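Local coordinates for protein alginate lyase, family PL7 (Zobellia galactanivorans, PDB 4BE3) that acts as an exolytic alginate lyase of family PL7, probably cleaving the polysaccharide alginate by beta-elimination from the chain ends, at residues W74-G80 with I191-G196. Numbering follows the deposited sequence.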
ATOM      1  N   TRP A  74       2.892  -4.491  -0.936  1.00 22.95           N
ATOM      2  CA  TRP A  74       2.181  -3.870  -2.011  1.00 22.13           C
ATOM      3  C   TRP A  74       2.387  -4.687  -3.254  1.00 24.52           C
ATOM      4  O   TRP A  74       3.287  -5.492  -3.321  1.00 28.12           O
ATOM      5  CB  TRP A  74       2.625  -2.404  -2.231  1.00 22.76           C
ATOM      6  CG  TRP A  74       4.156  -2.294  -2.121  1.00 23.12           C
ATOM      7  CD1 TRP A  74       4.955  -2.179  -0.979  1.00 21.70           C
ATOM      8  CD2 TRP A  74       5.062  -2.276  -3.258  1.00 23.29           C
ATOM      9  NE1 TRP A  74       6.301  -2.060  -1.359  1.00 21.18           N
ATOM     10  CE2 TRP A  74       6.411  -2.118  -2.710  1.00 22.70           C
ATOM     11  CE3 TRP A  74       4.874  -2.315  -4.663  1.00 27.89           C
ATOM     12  CZ2 TRP A  74       7.543  -2.116  -3.500  1.00 25.66           C
ATOM     13  CZ3 TRP A  74       6.049  -2.300  -5.481  1.00 31.28           C
ATOM     14  CH2 TRP A  74       7.362  -2.183  -4.878  1.00 29.67           C
ATOM     15  N   ILE A  75       1.448  -4.587  -4.202  1.00 25.42           N
ATOM     16  CA  ILE A  75       1.617  -5.207  -5.526  1.00 24.09           C
ATOM     17  C   ILE A  75       2.116  -4.109  -6.465  1.00 24.54           C
ATOM     18  O   ILE A  75       2.015  -2.894  -6.249  1.00 23.22           O
ATOM     19  CB  ILE A  75       0.294  -5.848  -6.021  1.00 23.46           C
ATOM     20  CG1 ILE A  75      -0.863  -4.759  -6.173  1.00 22.46           C
ATOM     21  CG2 ILE A  75      -0.156  -6.918  -5.058  1.00 25.56           C
ATOM     22  CD1 ILE A  75      -2.082  -5.408  -6.935  1.00 24.35           C
ATOM     23  N   PRO A  76       2.811  -4.535  -7.565  1.00 24.93           N
ATOM     24  CA  PRO A  76       3.410  -3.508  -8.438  1.00 24.44           C
ATOM     25  C   PRO A  76       2.401  -2.517  -8.963  1.00 24.43           C
ATOM     26  O   PRO A  76       2.729  -1.343  -9.108  1.00 25.53           O
ATOM     27  CB  PRO A  76       4.037  -4.343  -9.590  1.00 24.15           C
ATOM     28  CG  PRO A  76       4.489  -5.669  -8.757  1.00 24.82           C
ATOM     29  CD  PRO A  76       3.134  -5.945  -7.972  1.00 24.34           C
ATOM     30  N   GLU A  77       1.151  -2.972  -9.246  1.00 24.01           N
ATOM     31  CA  GLU A  77       0.183  -2.039  -9.731  1.00 24.12           C
ATOM     32  C   GLU A  77      -0.081  -0.915  -8.791  1.00 27.40           C
ATOM     33  O   GLU A  77      -0.501   0.177  -9.270  1.00 26.62           O
ATOM     34  CB  GLU A  77      -1.163  -2.807  -9.904  1.00 24.69           C
ATOM     35  CG  GLU A  77      -1.111  -3.805 -11.099  1.00 27.04           C
ATOM     36  CD  GLU A  77      -0.665  -5.215 -10.720  1.00 27.35           C
ATOM     37  OE1 GLU A  77       0.120  -5.469  -9.765  1.00 25.36           O
ATOM     38  OE2 GLU A  77      -1.100  -6.164 -11.454  1.00 30.11           O
ATOM     39  N   THR A  78      -0.009  -1.152  -7.468  1.00 23.14           N
ATOM     40  CA  THR A  78      -0.315  -0.011  -6.600  1.00 23.69           C
ATOM     41  C   THR A  78       0.961   0.726  -6.250  1.00 26.16           C
ATOM     42  O   THR A  78       0.899   1.843  -5.833  1.00 30.37           O
ATOM     43  CB  THR A  78      -1.025  -0.424  -5.257  1.00 26.92           C
ATOM     44  OG1 THR A  78      -0.177  -1.356  -4.589  1.00 26.04           O
ATOM     45  CG2 THR A  78      -2.291  -1.196  -5.701  1.00 25.08           C
ATOM     46  N   GLY A  79       2.096   0.064  -6.317  1.00 26.80           N
ATOM     47  CA  GLY A  79       3.373   0.914  -6.354  1.00 25.02           C
ATOM     48  C   GLY A  79       3.977   1.232  -5.061  1.00 22.53           C
ATOM     49  O   GLY A  79       3.490   0.814  -3.966  1.00 23.65           O
ATOM     50  N   GLY A  80       5.158   1.904  -5.154  1.00 21.20           N
ATOM     51  CA  GLY A  80       5.855   2.242  -3.944  1.00 20.47           C
ATOM     52  C   GLY A  80       7.195   2.870  -4.390  1.00 22.52           C
ATOM     53  O   GLY A  80       7.625   2.624  -5.535  1.00 19.70           O
ATOM     54  N   ILE A 191      14.113   3.625  -6.201  1.00 17.75           N
ATOM     55  CA  ILE A 191      13.351   2.622  -6.913  1.00 15.98           C
ATOM     56  C   ILE A 191      11.863   3.165  -6.823  1.00 20.52           C
ATOM     57  O   ILE A 191      11.328   3.196  -5.718  1.00 20.41           O
ATOM     58  CB  ILE A 191      13.345   1.307  -6.203  1.00 15.63           C
ATOM     59  CG1 ILE A 191      14.872   0.848  -6.027  1.00 18.09           C
ATOM     60  CG2 ILE A 191      12.463   0.223  -7.017  1.00 17.69           C
ATOM     61  CD1 ILE A 191      14.961  -0.419  -5.106  1.00 19.48           C
ATOM     62  N   ASN A 192      11.350   3.582  -7.974  1.00 19.81           N
ATOM     63  CA  ASN A 192       9.962   4.177  -8.024  1.00 19.38           C
ATOM     64  C   ASN A 192       9.068   3.298  -8.832  1.00 19.96           C
ATOM     65  O   ASN A 192       9.194   3.220 -10.095  1.00 20.39           O
ATOM     66  CB  ASN A 192      10.165   5.571  -8.666  1.00 20.10           C
ATOM     67  CG  ASN A 192       8.798   6.231  -8.951  1.00 24.56           C
ATOM     68  OD1 ASN A 192       7.833   5.864  -8.261  1.00 22.74           O
ATOM     69  ND2 ASN A 192       8.690   7.080  -9.969  1.00 22.90           N
ATOM     70  N   VAL A 193       8.179   2.542  -8.184  1.00 21.11           N
ATOM     71  CA  VAL A 193       7.295   1.642  -8.953  1.00 19.37           C
ATOM     72  C   VAL A 193       5.951   2.370  -9.020  1.00 22.74           C
ATOM     73  O   VAL A 193       5.380   2.647  -7.968  1.00 21.38           O
ATOM     74  CB  VAL A 193       7.091   0.268  -8.269  1.00 19.48           C
ATOM     75  CG1 VAL A 193       6.114  -0.581  -9.088  1.00 21.65           C
ATOM     76  CG2 VAL A 193       8.549  -0.449  -8.221  1.00 18.83           C
ATOM     77  N   TYR A 194       5.570   2.738 -10.204  1.00 22.41           N
ATOM     78  CA  TYR A 194       4.295   3.463 -10.430  1.00 23.57           C
ATOM     79  C   TYR A 194       3.468   2.747 -11.452  1.00 27.08           C
ATOM     80  O   TYR A 194       3.914   2.564 -12.612  1.00 27.15           O
ATOM     81  CB  TYR A 194       4.673   4.881 -10.881  1.00 24.61           C
ATOM     82  CG  TYR A 194       3.420   5.710 -11.088  1.00 29.06           C
ATOM     83  CD1 TYR A 194       2.652   6.060  -9.990  1.00 33.04           C
ATOM     84  CD2 TYR A 194       3.031   6.075 -12.366  1.00 34.08           C
ATOM     85  CE1 TYR A 194       1.479   6.848 -10.188  1.00 38.24           C
ATOM     86  CE2 TYR A 194       1.857   6.843 -12.582  1.00 38.29           C
ATOM     87  CZ  TYR A 194       1.135   7.207 -11.483  1.00 39.60           C
ATOM     88  OH  TYR A 194      -0.001   7.957 -11.678  1.00 48.38           O
ATOM     89  N   GLU A 195       2.235   2.311 -11.045  1.00 27.16           N
ATOM     90  CA  GLU A 195       1.390   1.595 -11.904  1.00 27.43           C
ATOM     91  C   GLU A 195       2.095   0.382 -12.571  1.00 26.87           C
ATOM     92  O   GLU A 195       1.920   0.117 -13.751  1.00 28.78           O
ATOM     93  CB  GLU A 195       0.832   2.543 -12.986  1.00 30.14           C
ATOM     94  CG  GLU A 195      -0.038   3.549 -12.233  1.00 32.13           C
ATOM     95  CD  GLU A 195      -0.861   4.446 -13.202  1.00 44.29           C
ATOM     96  OE1 GLU A 195      -0.563   4.565 -14.425  1.00 40.78           O
ATOM     97  OE2 GLU A 195      -1.773   5.075 -12.696  1.00 41.27           O
ATOM     98  N   GLY A 196       2.877  -0.305 -11.787  1.00 25.66           N
ATOM     99  CA  GLY A 196       3.419  -1.566 -12.246  1.00 27.16           C
ATOM    100  C   GLY A 196       4.739  -1.393 -13.026  1.00 25.15           C
ATOM    101  O   GLY A 196       5.276  -2.413 -13.480  1.00 25.55           O
TER
HETATM  102  O   HOH W   1       1.106   3.190  -8.571  1.00 27.24           O
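Two residues before the pairing at Val193, Ile191 bonds through its backbone to Leu82 of strand 80-90, its side chain on Ile110 and Phe256 of the opposing sheet. The CA-to-CB bond of Asn192 points away from the loop, and its ND2 is hydrogen-bonded to Ser309 O. At Val193 the segments pair: Val193 N donates to Gly80 O (2.7 Å, 167° at the hydrogen) and Gly80 N returns a bond to Val193 O (2.9 Å, 153°), defining a hydrogen-bonded antiparallel pair where strand 80-90 begins. The valine side chain packs against the loop, with Val193 CB 3.9 Å from Trp74 CZ3 and Val193 CG1 4.3 Å from Pro76 CB and 3.5 Å from Pro76 O. An ideal CB on Gly79 would lie 2.5 Å from Val193 O, a clash, and at phi/psi 91/175° would also jam against Thr78 O. Beyond Tyr194 the strand turns through Glu195 (phi/psi 51/41°) and Gly196 (87/-3°) into strand 197-203, a two-residue beta-hairpin turn. Glu195 CA makes a CH···O contact with Glu77 O (3.5 Å, 156°), and Glu195 N donates to a water (2.9 Å) that reaches Glu77 O and Thr78 O weakly. Gly196 N forms a weak hydrogen bond to Pro76 O (2.9 Å, 117° at the hydrogen). The polar part is therefore carried by backbone groups and one water, while Trp74, Pro76 and Val193 supply the apolar contact joining loop to hairpin.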